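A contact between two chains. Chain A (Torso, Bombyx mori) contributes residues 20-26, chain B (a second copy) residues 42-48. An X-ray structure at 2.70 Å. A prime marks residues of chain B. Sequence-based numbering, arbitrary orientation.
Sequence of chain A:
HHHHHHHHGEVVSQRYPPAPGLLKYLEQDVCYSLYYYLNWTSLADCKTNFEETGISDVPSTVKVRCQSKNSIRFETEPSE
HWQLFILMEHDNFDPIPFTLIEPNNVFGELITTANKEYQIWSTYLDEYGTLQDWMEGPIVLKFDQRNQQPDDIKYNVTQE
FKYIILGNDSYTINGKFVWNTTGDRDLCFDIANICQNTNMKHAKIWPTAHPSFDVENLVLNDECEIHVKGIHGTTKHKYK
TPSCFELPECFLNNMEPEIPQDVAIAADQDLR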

# COMPACT_ATOMS: atom_id res chain seq x y z
N PRO A 20 -10.61 -28.91 0.99
CA PRO A 20 -10.31 -28.66 -0.42
C PRO A 20 -11.24 -27.63 -1.06
O PRO A 20 -10.82 -26.89 -1.94
CB PRO A 20 -10.50 -30.04 -1.07
CG PRO A 20 -10.42 -31.02 0.05
CD PRO A 20 -10.99 -30.31 1.23
N GLY A 21 -12.48 -27.59 -0.59
CA GLY A 21 -13.47 -26.67 -1.12
C GLY A 21 -13.07 -25.22 -0.93
O GLY A 21 -13.54 -24.34 -1.64
N LEU A 22 -12.19 -24.99 0.04
CA LEU A 22 -11.68 -23.66 0.33
C LEU A 22 -10.22 -23.53 -0.12
O LEU A 22 -9.83 -22.53 -0.71
CB LEU A 22 -11.80 -23.36 1.82
CG LEU A 22 -13.22 -23.45 2.38
CD1 LEU A 22 -13.19 -23.42 3.89
CD2 LEU A 22 -14.09 -22.33 1.85
N LEU A 23 -9.43 -24.55 0.18
CA LEU A 23 -8.04 -24.61 -0.27
C LEU A 23 -7.94 -24.48 -1.78
O LEU A 23 -6.91 -24.06 -2.31
CB LEU A 23 -7.39 -25.92 0.18
CG LEU A 23 -7.05 -26.04 1.67
CD1 LEU A 23 -6.68 -27.47 2.01
CD2 LEU A 23 -5.91 -25.10 2.02
N LYS A 24 -9.01 -24.86 -2.47
CA LYS A 24 -9.12 -24.71 -3.92
C LYS A 24 -8.76 -23.30 -4.40
O LYS A 24 -8.34 -23.13 -5.55
CB LYS A 24 -10.55 -25.06 -4.35
CG LYS A 24 -11.13 -24.22 -5.48
CD LYS A 24 -12.53 -24.68 -5.83
CE LYS A 24 -13.19 -23.77 -6.85
NZ LYS A 24 -14.59 -24.18 -7.12
N TYR A 25 -8.90 -22.31 -3.53
CA TYR A 25 -8.73 -20.91 -3.93
C TYR A 25 -7.31 -20.38 -3.73
O TYR A 25 -7.03 -19.24 -4.07
CB TYR A 25 -9.73 -20.04 -3.16
CG TYR A 25 -11.16 -20.36 -3.50
CD1 TYR A 25 -11.72 -19.93 -4.70
CD2 TYR A 25 -11.96 -21.10 -2.64
CE1 TYR A 25 -13.03 -20.22 -5.03
CE2 TYR A 25 -13.27 -21.39 -2.96
CZ TYR A 25 -13.80 -20.95 -4.15
OH TYR A 25 -15.10 -21.24 -4.48
N LEU A 26 -6.43 -21.21 -3.17
CA LEU A 26 -5.03 -20.82 -3.00
C LEU A 26 -4.21 -21.14 -4.25
O LEU A 26 -3.01 -20.84 -4.32
CB LEU A 26 -4.43 -21.53 -1.79
CG LEU A 26 -5.19 -21.36 -0.47
CD1 LEU A 26 -4.46 -22.07 0.66
CD2 LEU A 26 -5.40 -19.89 -0.14
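Chain B, residues 42-48: SLADCKT

Residues 20-26 of chain A begin as a short helical turn and continue as a compact chain. Lys24 N donates to Pro20 O at 2.8 Å, after which the bonds tighten to a three-residue spacing, Tyr25 N to Leu22 O and Leu26 N to Leu23 O, each at 3.0 Å. This coiling brings Leu22 and Tyr25 onto the side that meets chain B. The chain B stretch has no regular helix or strand. It starts extended at Ser42′ (phi/psi -145/-176), bends through Leu43′ and Ala44′, where a weak hydrogen bond runs from Cys46′ N to Leu43′ O (3.3 Å), and takes positive phi (60°) at Lys47′. The backbones come nearest at Gly21 and Ala44′, whose CA atoms are 5.2 Å apart; Gly21 O lies 3.7 Å from Ala44′ CB.

The contact, which buries 326 Å² in all, is largely apolar, and no clear hydrogen bond crosses it. Leu22 (m, t) points its CA-to-CB bond sideways, but its end reaches chain B: CD2 lies 3.6 Å from Leu43′ CB, 3.7 Å from Ala44′ CB and 3.3 Å from Ala44′ N, so that one methyl group packs against both residues. Tyr25, with chi1 in m, points toward chain B and has the largest area covered, 78 Å². Leu43′ (t, p) points back toward chain A and places CD1 over one face of the tyrosine ring, while its CD2 approaches Tyr25 CD2 to 3.4 Å. Ala44′ CA lies at the ring edge, near its plane. The phenol thus extends along the bend of chain B to Cys46′, where Tyr25 OH is 3.4 Å from Cys46′ CB. By contrast, Leu23 points away and makes no contact with this stretch.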

# COMPACT_ATOMS: atom_id res chain seq x y z
N SER B 42 -20.00 -19.18 3.80
CA SER B 42 -18.62 -19.59 3.60
C SER B 42 -18.13 -19.13 2.23
O SER B 42 -18.84 -18.42 1.52
CB SER B 42 -18.48 -21.11 3.71
OG SER B 42 -19.18 -21.77 2.67
N LEU B 43 -16.91 -19.51 1.89
CA LEU B 43 -16.32 -19.18 0.59
C LEU B 43 -16.57 -20.28 -0.44
O LEU B 43 -16.65 -20.01 -1.64
CB LEU B 43 -14.82 -18.94 0.75
CG LEU B 43 -13.98 -18.73 -0.52
CD1 LEU B 43 -14.30 -17.40 -1.17
CD2 LEU B 43 -12.51 -18.85 -0.18
N ALA B 44 -16.70 -21.51 0.04
CA ALA B 44 -16.82 -22.68 -0.83
C ALA B 44 -18.07 -22.63 -1.71
O ALA B 44 -18.09 -23.20 -2.80
CB ALA B 44 -16.81 -23.95 -0.00
N ASP B 45 -19.10 -21.95 -1.23
CA ASP B 45 -20.40 -21.91 -1.91
C ASP B 45 -20.41 -20.92 -3.08
O ASP B 45 -21.48 -20.50 -3.52
CB ASP B 45 -21.52 -21.56 -0.93
CG ASP B 45 -21.37 -20.18 -0.35
OD1 ASP B 45 -20.27 -19.59 -0.46
OD2 ASP B 45 -22.36 -19.67 0.22
N CYS B 46 -19.24 -20.57 -3.59
CA CYS B 46 -19.14 -19.63 -4.70
C CYS B 46 -19.52 -20.29 -6.02
O CYS B 46 -20.37 -19.78 -6.75
CB CYS B 46 -17.71 -19.07 -4.78
SG CYS B 46 -17.45 -17.79 -6.02
N LYS B 47 -18.90 -21.42 -6.32
CA LYS B 47 -19.19 -22.16 -7.54
C LYS B 47 -18.90 -21.34 -8.80
O LYS B 47 -19.60 -21.47 -9.80
CB LYS B 47 -20.65 -22.61 -7.57
CG LYS B 47 -21.17 -23.21 -6.28
CD LYS B 47 -20.38 -24.42 -5.83
CE LYS B 47 -20.86 -24.90 -4.47
NZ LYS B 47 -20.13 -26.10 -3.98
N THR B 48 -17.88 -20.49 -8.74
CA THR B 48 -17.45 -19.74 -9.91
C THR B 48 -16.48 -20.59 -10.73
O THR B 48 -15.42 -20.96 -10.23
CB THR B 48 -16.77 -18.40 -9.53
OG1 THR B 48 -17.63 -17.66 -8.66
CG2 THR B 48 -16.47 -17.57 -10.78